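Local coordinates for kelch repeat and BTB domain-containing protein A55 (Vaccinia virus WR, PDB 6I2M), which probably acts as a substrate-specific adapter of CUL3-containing E3 ubiquitin ligases, its BTB domain binding CUL3 while its Kelch repeats are thought to recruit host targets, at residues I8-I11 / N12-N16; S24-N28 / D29-N33; L67-Q70 / S71-L75; D74-D77 / Y78-I82. All coordinates share one frame; numbering follows the deposited sequence.

Contact 1 of 4, residues I8-I11 / N12-N16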
loop_
_atom_site.group_PDB
_atom_site.type_symbol
_atom_site.label_atom_id
_atom_site.label_comp_id
_atom_site.label_asym_id
_atom_site.label_seq_id
_atom_site.Cartn_x
_atom_site.Cartn_y
_atom_site.Cartn_z
ATOM N N ILE A 8 0.234 -2.931 -3.414
ATOM C CA ILE A 8 -0.888 -3.655 -2.802
ATOM C C ILE A 8 -1.543 -4.641 -3.798
ATOM O O ILE A 8 -2.040 -5.688 -3.376
ATOM C CB ILE A 8 -1.905 -2.675 -2.133
ATOM C CG1 ILE A 8 -2.847 -3.409 -1.146
ATOM C CG2 ILE A 8 -2.684 -1.822 -3.158
ATOM C CD1 ILE A 8 -3.582 -2.508 -0.159
ATOM N N ALA A 9 -1.506 -4.316 -5.109
ATOM C CA ALA A 9 -2.049 -5.148 -6.185
ATOM C C ALA A 9 -1.231 -6.431 -6.357
ATOM O O ALA A 9 -1.806 -7.482 -6.646
ATOM C CB ALA A 9 -2.080 -4.363 -7.488
ATOM N N VAL A 10 0.104 -6.345 -6.164
ATOM C CA VAL A 10 1.029 -7.484 -6.255
ATOM C C VAL A 10 0.852 -8.374 -5.007
ATOM O O VAL A 10 0.868 -9.602 -5.128
ATOM C CB VAL A 10 2.510 -7.051 -6.486
ATOM C CG1 VAL A 10 3.399 -8.254 -6.793
ATOM C CG2 VAL A 10 2.621 -6.022 -7.609
ATOM N N ILE A 11 0.648 -7.746 -3.822
ATOM C CA ILE A 11 0.413 -8.419 -2.533
ATOM C C ILE A 11 -0.921 -9.193 -2.593
ATOM O O ILE A 11 -0.981 -10.338 -2.135
ATOM C CB ILE A 11 0.513 -7.416 -1.336
ATOM C CG1 ILE A 11 1.953 -6.864 -1.200
ATOM C CG2 ILE A 11 0.040 -8.041 -0.008
ATOM C CD1 ILE A 11 2.086 -5.533 -0.445
ATOM N N ASN A 12 -1.961 -8.585 -3.212
ATOM C CA ASN A 12 -3.276 -9.207 -3.412
ATOM C C ASN A 12 -3.167 -10.362 -4.416
ATOM O O ASN A 12 -3.929 -11.325 -4.325
ATOM C CB ASN A 12 -4.311 -8.174 -3.876
ATOM C CG ASN A 12 -5.739 -8.680 -3.931
ATOM O OD1 ASN A 12 -6.257 -9.296 -2.991
ATOM N ND2 ASN A 12 -6.412 -8.410 -5.039
ATOM N N GLY A 13 -2.214 -10.247 -5.344
ATOM C CA GLY A 13 -1.907 -11.266 -6.342
ATOM C C GLY A 13 -1.235 -12.467 -5.704
ATOM O O GLY A 13 -1.473 -13.603 -6.119
ATOM N N PHE A 14 -0.396 -12.211 -4.672
ATOM C CA PHE A 14 0.301 -13.233 -3.887
ATOM C C PHE A 14 -0.698 -13.946 -2.968
ATOM O O PHE A 14 -0.559 -15.145 -2.727
ATOM C CB PHE A 14 1.427 -12.609 -3.035
ATOM C CG PHE A 14 2.647 -12.058 -3.746
ATOM C CD1 PHE A 14 3.200 -12.720 -4.836
ATOM C CD2 PHE A 14 3.300 -10.930 -3.261
ATOM C CE1 PHE A 14 4.344 -12.225 -5.471
ATOM C CE2 PHE A 14 4.448 -10.441 -3.890
ATOM C CZ PHE A 14 4.965 -11.093 -4.989
ATOM N N ARG A 15 -1.701 -13.196 -2.457
ATOM C CA ARG A 15 -2.773 -13.667 -1.576
ATOM C C ARG A 15 -3.635 -14.728 -2.280
ATOM O O ARG A 15 -3.955 -15.753 -1.674
ATOM C CB ARG A 15 -3.627 -12.470 -1.114
ATOM C CG ARG A 15 -4.800 -12.811 -0.199
ATOM C CD ARG A 15 -5.849 -11.721 -0.260
ATOM N NE ARG A 15 -7.152 -12.182 0.220
ATOM C CZ ARG A 15 -8.296 -11.530 0.030
ATOM N NH1 ARG A 15 -8.312 -10.383 -0.640
ATOM N NH2 ARG A 15 -9.433 -12.024 0.500
ATOM N N ASN A 16 -3.992 -14.479 -3.557
ATOM C CA ASN A 16 -4.790 -15.383 -4.393
ATOM C C ASN A 16 -3.978 -16.626 -4.775
ATOM O O ASN A 16 -4.531 -17.726 -4.839
ATOM C CB ASN A 16 -5.285 -14.658 -5.655
ATOM C CG ASN A 16 -6.127 -13.425 -5.401
ATOM O OD1 ASN A 16 -6.940 -13.359 -4.468
ATOM N ND2 ASN A 16 -5.958 -12.415 -6.241
#

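Contact 2 of 4, residues S24-N28 / D29-N33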
loop_
_atom_site.group_PDB
_atom_site.type_symbol
_atom_site.label_atom_id
_atom_site.label_comp_id
_atom_site.label_asym_id
_atom_site.label_seq_id
_atom_site.Cartn_x
_atom_site.Cartn_y
_atom_site.Cartn_z
ATOM N N SER A 24 -4.845 -17.928 8.491
ATOM C CA SER A 24 -6.112 -18.402 7.937
ATOM C C SER A 24 -7.273 -18.050 8.874
ATOM O O SER A 24 -7.181 -18.271 10.085
ATOM C CB SER A 24 -6.065 -19.910 7.698
ATOM O OG SER A 24 -4.989 -20.290 6.856
ATOM N N ILE A 25 -8.355 -17.488 8.311
ATOM C CA ILE A 25 -9.555 -17.107 9.062
ATOM C C ILE A 25 -10.665 -18.126 8.784
ATOM O O ILE A 25 -11.017 -18.358 7.626
ATOM C CB ILE A 25 -9.971 -15.629 8.795
ATOM C CG1 ILE A 25 -8.857 -14.660 9.254
ATOM C CG2 ILE A 25 -11.305 -15.284 9.483
ATOM C CD1 ILE A 25 -8.721 -13.389 8.437
ATOM N N VAL A 26 -11.186 -18.746 9.857
ATOM C CA VAL A 26 -12.226 -19.772 9.794
ATOM C C VAL A 26 -13.574 -19.247 10.305
ATOM O O VAL A 26 -13.689 -18.823 11.458
ATOM C CB VAL A 26 -11.780 -21.089 10.498
ATOM C CG1 VAL A 26 -12.924 -22.098 10.597
ATOM C CG2 VAL A 26 -10.585 -21.713 9.786
ATOM N N ILE A 27 -14.589 -19.279 9.423
ATOM C CA ILE A 27 -15.972 -18.884 9.703
ATOM C C ILE A 27 -16.835 -20.108 9.371
ATOM O O ILE A 27 -17.123 -20.367 8.198
ATOM C CB ILE A 27 -16.407 -17.590 8.942
ATOM C CG1 ILE A 27 -15.457 -16.410 9.235
ATOM C CG2 ILE A 27 -17.859 -17.207 9.269
ATOM C CD1 ILE A 27 -15.022 -15.660 8.012
ATOM N N ASN A 28 -17.188 -20.885 10.419
ATOM C CA ASN A 28 -17.973 -22.126 10.372
ATOM C C ASN A 28 -17.287 -23.223 9.529
ATOM O O ASN A 28 -16.643 -24.103 10.105
ATOM C CB ASN A 28 -19.434 -21.882 9.941
ATOM C CG ASN A 28 -20.216 -20.989 10.875
ATOM O OD1 ASN A 28 -20.438 -21.309 12.050
ATOM N ND2 ASN A 28 -20.666 -19.853 10.367
ATOM N N ASP A 29 -17.404 -23.157 8.184
ATOM C CA ASP A 29 -16.816 -24.128 7.252
ATOM C C ASP A 29 -15.983 -23.464 6.141
ATOM O O ASP A 29 -15.319 -24.162 5.370
ATOM C CB ASP A 29 -17.912 -25.025 6.647
ATOM C CG ASP A 29 -18.617 -25.908 7.659
ATOM O OD1 ASP A 29 -17.961 -26.816 8.215
ATOM O OD2 ASP A 29 -19.827 -25.697 7.887
ATOM N N GLU A 30 -16.014 -22.121 6.074
ATOM C CA GLU A 30 -15.294 -21.322 5.079
ATOM C C GLU A 30 -13.909 -20.898 5.579
ATOM O O GLU A 30 -13.736 -20.642 6.773
ATOM C CB GLU A 30 -16.121 -20.090 4.679
ATOM C CG GLU A 30 -17.413 -20.401 3.936
ATOM C CD GLU A 30 -17.339 -20.533 2.424
ATOM O OE1 GLU A 30 -16.222 -20.686 1.879
ATOM O OE2 GLU A 30 -18.413 -20.487 1.782
ATOM N N ARG A 31 -12.929 -20.812 4.656
ATOM C CA ARG A 31 -11.544 -20.437 4.960
ATOM C C ARG A 31 -11.022 -19.320 4.050
ATOM O O ARG A 31 -11.195 -19.387 2.831
ATOM C CB ARG A 31 -10.616 -21.661 4.879
ATOM C CG ARG A 31 -10.693 -22.584 6.086
ATOM C CD ARG A 31 -9.835 -23.816 5.890
ATOM N NE ARG A 31 -9.712 -24.599 7.120
ATOM C CZ ARG A 31 -8.671 -24.543 7.946
ATOM N NH1 ARG A 31 -7.646 -23.743 7.681
ATOM N NH2 ARG A 31 -8.646 -25.293 9.039
ATOM N N ILE A 32 -10.383 -18.295 4.654
ATOM C CA ILE A 32 -9.783 -17.155 3.947
ATOM C C ILE A 32 -8.305 -17.060 4.341
ATOM O O ILE A 32 -7.996 -16.872 5.520
ATOM C CB ILE A 32 -10.528 -15.803 4.189
ATOM C CG1 ILE A 32 -12.062 -15.930 4.026
ATOM C CG2 ILE A 32 -9.962 -14.693 3.283
ATOM C CD1 ILE A 32 -12.878 -14.986 4.919
ATOM N N ASN A 33 -7.401 -17.192 3.355
ATOM C CA ASN A 33 -5.955 -17.117 3.563
ATOM C C ASN A 33 -5.440 -15.701 3.306
ATOM O O ASN A 33 -5.736 -15.114 2.261
ATOM C CB ASN A 33 -5.217 -18.141 2.696
ATOM C CG ASN A 33 -5.413 -19.568 3.143
ATOM O OD1 ASN A 33 -4.796 -20.035 4.106
ATOM N ND2 ASN A 33 -6.272 -20.296 2.446
#

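Contact 3 of 4, residues L67-Q70 / S71-L75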
loop_
_atom_site.group_PDB
_atom_site.type_symbol
_atom_site.label_atom_id
_atom_site.label_comp_id
_atom_site.label_asym_id
_atom_site.label_seq_id
_atom_site.Cartn_x
_atom_site.Cartn_y
_atom_site.Cartn_z
ATOM N N LEU A 67 -19.256 -14.008 13.294
ATOM C CA LEU A 67 -19.390 -12.914 12.325
ATOM C C LEU A 67 -19.824 -13.445 10.945
ATOM O O LEU A 67 -19.600 -14.619 10.644
ATOM C CB LEU A 67 -18.066 -12.130 12.200
ATOM C CG LEU A 67 -17.500 -11.483 13.474
ATOM C CD1 LEU A 67 -16.006 -11.288 13.360
ATOM C CD2 LEU A 67 -18.184 -10.158 13.788
ATOM N N ASP A 68 -20.439 -12.575 10.114
ATOM C CA ASP A 68 -20.915 -12.901 8.763
ATOM C C ASP A 68 -19.734 -13.109 7.799
ATOM O O ASP A 68 -18.855 -12.249 7.730
ATOM C CB ASP A 68 -21.862 -11.795 8.257
ATOM C CG ASP A 68 -22.443 -12.044 6.881
ATOM O OD1 ASP A 68 -21.856 -11.554 5.893
ATOM O OD2 ASP A 68 -23.487 -12.723 6.792
ATOM N N TYR A 69 -19.721 -14.249 7.064
ATOM C CA TYR A 69 -18.654 -14.624 6.121
ATOM C C TYR A 69 -18.433 -13.611 4.993
ATOM O O TYR A 69 -17.301 -13.159 4.817
ATOM C CB TYR A 69 -18.856 -16.045 5.545
ATOM C CG TYR A 69 -17.967 -16.356 4.354
ATOM C CD1 TYR A 69 -16.588 -16.478 4.500
ATOM C CD2 TYR A 69 -18.504 -16.507 3.079
ATOM C CE1 TYR A 69 -15.764 -16.734 3.405
ATOM C CE2 TYR A 69 -17.690 -16.774 1.977
ATOM C CZ TYR A 69 -16.320 -16.891 2.147
ATOM O OH TYR A 69 -15.509 -17.158 1.071
ATOM N N GLN A 70 -19.491 -13.291 4.213
ATOM C CA GLN A 70 -19.426 -12.348 3.089
ATOM C C GLN A 70 -18.964 -10.960 3.545
ATOM O O GLN A 70 -18.271 -10.274 2.793
ATOM C CB GLN A 70 -20.769 -12.291 2.331
ATOM C CG GLN A 70 -20.711 -11.633 0.940
ATOM C CD GLN A 70 -19.780 -12.309 -0.048
ATOM O OE1 GLN A 70 -19.721 -13.541 -0.161
ATOM N NE2 GLN A 70 -19.036 -11.507 -0.795
ATOM N N SER A 71 -19.303 -10.581 4.793
ATOM C CA SER A 71 -18.901 -9.325 5.419
ATOM C C SER A 71 -17.387 -9.337 5.685
ATOM O O SER A 71 -16.699 -8.419 5.243
ATOM C CB SER A 71 -19.679 -9.101 6.712
ATOM O OG SER A 71 -19.313 -7.888 7.344
ATOM N N VAL A 72 -16.873 -10.397 6.360
ATOM C CA VAL A 72 -15.448 -10.586 6.683
ATOM C C VAL A 72 -14.607 -10.648 5.392
ATOM O O VAL A 72 -13.600 -9.946 5.299
ATOM C CB VAL A 72 -15.193 -11.804 7.629
ATOM C CG1 VAL A 72 -13.703 -12.034 7.870
ATOM C CG2 VAL A 72 -15.910 -11.638 8.964
ATOM N N ASN A 73 -15.050 -11.451 4.397
ATOM C CA ASN A 73 -14.388 -11.633 3.098
ATOM C C ASN A 73 -14.214 -10.313 2.336
ATOM O O ASN A 73 -13.120 -10.045 1.836
ATOM C CB ASN A 73 -15.139 -12.664 2.242
ATOM C CG ASN A 73 -14.399 -13.078 0.995
ATOM O OD1 ASN A 73 -13.480 -13.904 1.031
ATOM N ND2 ASN A 73 -14.782 -12.510 -0.137
ATOM N N ASP A 74 -15.281 -9.488 2.268
ATOM C CA ASP A 74 -15.259 -8.187 1.593
ATOM C C ASP A 74 -14.416 -7.165 2.348
ATOM O O ASP A 74 -13.823 -6.289 1.717
ATOM C CB ASP A 74 -16.682 -7.659 1.351
ATOM C CG ASP A 74 -17.478 -8.404 0.290
ATOM O OD1 ASP A 74 -16.893 -9.274 -0.398
ATOM O OD2 ASP A 74 -18.684 -8.115 0.144
ATOM N N LEU A 75 -14.355 -7.284 3.692
ATOM C CA LEU A 75 -13.552 -6.407 4.543
ATOM C C LEU A 75 -12.065 -6.684 4.350
ATOM O O LEU A 75 -11.278 -5.740 4.359
ATOM C CB LEU A 75 -13.952 -6.519 6.020
ATOM C CG LEU A 75 -15.187 -5.722 6.442
ATOM C CD1 LEU A 75 -15.753 -6.248 7.729
ATOM C CD2 LEU A 75 -14.878 -4.252 6.589
#

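Contact 4 of 4, residues D74-D77 / Y78-I82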
loop_
_atom_site.group_PDB
_atom_site.type_symbol
_atom_site.label_atom_id
_atom_site.label_comp_id
_atom_site.label_asym_id
_atom_site.label_seq_id
_atom_site.Cartn_x
_atom_site.Cartn_y
_atom_site.Cartn_z
ATOM N N ASP A 74 -15.281 -9.488 2.268
ATOM C CA ASP A 74 -15.259 -8.187 1.593
ATOM C C ASP A 74 -14.416 -7.165 2.348
ATOM O O ASP A 74 -13.823 -6.289 1.717
ATOM C CB ASP A 74 -16.682 -7.659 1.351
ATOM C CG ASP A 74 -17.478 -8.404 0.290
ATOM O OD1 ASP A 74 -16.893 -9.274 -0.398
ATOM O OD2 ASP A 74 -18.684 -8.115 0.144
ATOM N N LEU A 75 -14.355 -7.284 3.692
ATOM C CA LEU A 75 -13.552 -6.407 4.543
ATOM C C LEU A 75 -12.065 -6.684 4.350
ATOM O O LEU A 75 -11.278 -5.740 4.359
ATOM C CB LEU A 75 -13.952 -6.519 6.020
ATOM C CG LEU A 75 -15.187 -5.722 6.442
ATOM C CD1 LEU A 75 -15.753 -6.248 7.729
ATOM C CD2 LEU A 75 -14.878 -4.252 6.589
ATOM N N ILE A 76 -11.687 -7.966 4.139
ATOM C CA ILE A 76 -10.303 -8.372 3.855
ATOM C C ILE A 76 -9.947 -7.840 2.458
ATOM O O ILE A 76 -8.855 -7.305 2.276
ATOM C CB ILE A 76 -10.077 -9.906 4.014
ATOM C CG1 ILE A 76 -10.285 -10.345 5.480
ATOM C CG2 ILE A 76 -8.678 -10.337 3.518
ATOM C CD1 ILE A 76 -10.738 -11.781 5.649
ATOM N N ASP A 77 -10.903 -7.916 1.502
ATOM C CA ASP A 77 -10.754 -7.385 0.142
ATOM C C ASP A 77 -10.557 -5.863 0.187
ATOM O O ASP A 77 -9.810 -5.323 -0.628
ATOM C CB ASP A 77 -11.971 -7.747 -0.733
ATOM C CG ASP A 77 -12.080 -9.211 -1.132
ATOM O OD1 ASP A 77 -11.029 -9.886 -1.229
ATOM O OD2 ASP A 77 -13.215 -9.675 -1.371
ATOM N N TYR A 78 -11.201 -5.188 1.169
ATOM C CA TYR A 78 -11.075 -3.747 1.400
ATOM C C TYR A 78 -9.694 -3.410 1.980
ATOM O O TYR A 78 -9.144 -2.359 1.641
ATOM C CB TYR A 78 -12.209 -3.221 2.301
ATOM C CG TYR A 78 -12.187 -1.720 2.493
ATOM C CD1 TYR A 78 -12.614 -0.860 1.485
ATOM C CD2 TYR A 78 -11.742 -1.157 3.686
ATOM C CE1 TYR A 78 -12.588 0.522 1.653
ATOM C CE2 TYR A 78 -11.711 0.225 3.866
ATOM C CZ TYR A 78 -12.141 1.062 2.849
ATOM O OH TYR A 78 -12.119 2.425 3.023
ATOM N N ILE A 79 -9.132 -4.304 2.837
ATOM C CA ILE A 79 -7.788 -4.168 3.427
ATOM C C ILE A 79 -6.766 -4.242 2.274
ATOM O O ILE A 79 -5.783 -3.499 2.269
ATOM C CB ILE A 79 -7.533 -5.218 4.563
ATOM C CG1 ILE A 79 -8.454 -4.961 5.777
ATOM C CG2 ILE A 79 -6.066 -5.243 5.012
ATOM C CD1 ILE A 79 -8.769 -6.179 6.666
ATOM N N TYR A 80 -7.054 -5.096 1.268
ATOM C CA TYR A 80 -6.257 -5.257 0.053
ATOM C C TYR A 80 -6.701 -4.221 -1.014
ATOM O O TYR A 80 -7.458 -3.301 -0.690
ATOM C CB TYR A 80 -6.317 -6.716 -0.448
ATOM C CG TYR A 80 -5.514 -7.681 0.403
ATOM C CD1 TYR A 80 -6.055 -8.241 1.557
ATOM C CD2 TYR A 80 -4.219 -8.046 0.047
ATOM C CE1 TYR A 80 -5.320 -9.122 2.348
ATOM C CE2 TYR A 80 -3.478 -8.936 0.825
ATOM C CZ TYR A 80 -4.035 -9.473 1.974
ATOM O OH TYR A 80 -3.314 -10.348 2.750
ATOM N N GLY A 81 -6.216 -4.360 -2.248
ATOM C CA GLY A 81 -6.486 -3.420 -3.336
ATOM C C GLY A 81 -7.865 -3.401 -3.975
ATOM O O GLY A 81 -8.018 -2.807 -5.046
ATOM N N ILE A 82 -8.886 -4.012 -3.334
ATOM C CA ILE A 82 -10.254 -4.062 -3.874
ATOM C C ILE A 82 -11.186 -3.041 -3.170
ATOM O O ILE A 82 -11.307 -3.089 -1.944
ATOM C CB ILE A 82 -10.826 -5.517 -3.866
ATOM C CG1 ILE A 82 -9.902 -6.490 -4.637
ATOM C CG2 ILE A 82 -12.263 -5.571 -4.419
ATOM C CD1 ILE A 82 -9.826 -7.907 -4.056
#

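Contact 1 of 4, residues I8-I11 / N12-N16
Ile11, Asn12 and Phe14 carry this stretch of helix 4-17; Ile11 and Phe14 share a side of the helix with the nearby Val10, and Asn12 leaves from another. The ring of Phe14 folds back over the preceding turn: with CG anti to its own carbonyl carbon (chi1 -69°), one face comes to lie over the carbonyl oxygen of Val10, Phe14 CG standing 3.3 Å from Val10 O. That oxygen also accepts from Phe14 N at 2.9 Å. Farther out, Val10 and Phe14 run side by side, and the methyl Val10 CG1 touches the ring at Phe14 CZ, 3.7 Å away. Ile11, a branched apolar residue suited to a buried position, offers its carbonyl oxygen to Arg15 N at 3.0 Å; Phe14 N reaches the same oxygen only weakly. Asn12 N is held by Ile8 O at 2.9 Å, while its amide swings outward, where Asn12 OD1 takes a weak bond from Arg15 NH1 at 3.3 Å. Leu37 of the second subunit packs on Ile11 and Phe14, and Gly41 of that subunit on Val10. The chemistry is therefore two-sided: an apolar flank of Val10, Ile11 and Phe14 suits burial against the partner chain, whereas Arg15 ties the helix to its own domain through a salt bridge to Asp77 and a cation-pi contact with Tyr80, Asn12 packing beside it on Tyr80 and Ile82.

Contact 2 of 4, residues S24-N28 / D29-N33
The guanidinium of Arg31 carries the methyl Val26 CG2 over the centre of one face, with Val26 CG2 3.9 Å from Arg31 CZ, and Ser24 CB approaches the group obliquely. Val26 and Arg31 form a non-hydrogen-bonded pair whose side chains run alongside each other; the long aliphatic part of arginine suits this place, since Arg31 CG also meets Val26 CG2 while the charged end reaches across strand 23-27 to a salt bridge with Glu61 on strand 61-63. At the next non-hydrogen-bonded pair on this face, Ser24 OG donates to Asn33 OD1 at 2.8 Å. The short serine hydroxyl lies beside its backbone N (chi1 -56°), from where it meets the asparagine oxygen from above the plane of the amide carbonyl, 39° out of it.

The other face is largely apolar, with Ile25, Ile27 and Ile32 on it and Glu30 at its margin by the turn. Ile27 and Ile32 belong to successive hydrogen-bonded pairs, and their ends meet through Ile27 CD1 and Ile32 CD1 at 3.8 Å, beta-branched chains well suited to a strand whose inner side lies on Tyr69 and Ile76 of helix 69-79. Each pair is closed by two backbone bonds: Ile25 N to Ile32 O at 2.9 Å and the reverse bond from Ile32 N to Ile25 O at 3.0 Å, then Ile27 N to Glu30 O with Glu30 N to Ile27 O. Asn28 and Asp29 turn the chain, Asn28 taking a positive phi of 61°. This is a beta hairpin closed by a tight two-residue turn, its strand 23-27 also bonded to strand 61-63, in the small sheet of the BTB fold.

Contact 3 of 4, residues L67-Q70 / S71-L75
A fully extended first torsion (chi1 -179°) places the carboxylate of Asp68 beside its own carbonyl carbon, and from there it bends back to Ser71. Asp68 OD1 accepts from Ser71 N at 2.9 Å, using the anti lone pair, the one turned away from the second oxygen. The same oxygen lies 3.4 Å from Ser71 CB, so the carboxylate rests against the serine's methylene. Aspartate suits this place because its short side chain can accept from a backbone N-H of the first turn, and its negative charge would be favoured by the helix dipole. Ser71 OG turns elsewhere, to Thr97 and the backbone of Tyr93 on helix 91-101.

Gln70 also starts extended but bends at chi2 (60°), curling its amide round toward Asp74. There Gln70 NE2 comes 3.1 Å from Asp74 OD1, with the amide and carboxylate planes 72° apart. Tyr69 and Asn73, one turn apart, run in the same direction, and the ring has Asn73 CB over one face, toward its rim. The helical backbone bonds begin with Val72 N to Asp68 O at 3.0 Å, followed by a nearly straight bond from Asn73 N to Tyr69 O at 2.9 Å. On the apolar side, Leu67 CB meets Val72 CG2 at 3.9 Å, close to where both side chains pack on Thr97. Together these features make a classic helix N-terminus, with Asp68 as N-cap at the start of helix 69-79 of the BTB domain.

Contact 4 of 4, residues D74-D77 / Y78-I82
The C-terminal end of helix 69-79 is where this contact lies, the chain leaving helical geometry at Tyr80 and turning through Gly81. Tyr80 N still bonds to Ile76 O at 3.0 Å, and the ring, placed with CG anti to its carbonyl carbon (chi1 -73°), meets that oxygen again at its edge and in its plane, Tyr80 CD1 lying 3.0 Å from Ile76 O. Alongside, the methyl Ile76 CG2 touches Tyr80 CE1 at 3.8 Å. Asp77 O receives the last bond, from Ile82 N at 3.1 Å, a five-residue step that brings the departing chain back over the final turn. This lets Ile82 lie beside Asp77, with Ile82 CD1 3.7 Å from Asp77 OD1. The carboxylate itself is claimed by a salt bridge to Arg15, and Tyr80 OH by His35. Earlier in the helix, Tyr78 N bonds to Asp74 O at 2.9 Å, while Tyr78 OH bonds to Glu109 and to the backbone of Ser105. The helix end thus sits between helix 4-17, reached by Ile76, Tyr80 and Ile82, helix 36-42, packed by Ile79 and Tyr80, and helix 91-101, met by Leu75.

Overall arrangement
All four contacts belong to the N-terminal BTB part of the chain, which meets the second subunit along helix 4-17 and at Tyr78. They come in order along the sequence: contact 1 on that helix, contact 2 in the hairpin 23-27/30-34, then contacts 3 and 4 at the two ends of helix 69-79, sharing Asp74 and Leu75. Centres of contacts 3 and 4 are about 10 Å apart, as are those of contacts 2 and 3; contacts 1 and 3 are separated by about 19 Å without touching. Arg15 of helix 4-17 packs directly on the hairpin, and Ile76 of helix 69-79 meets both Ile25 and Arg15, so the three elements pack together in the domain responsible for binding CUL3.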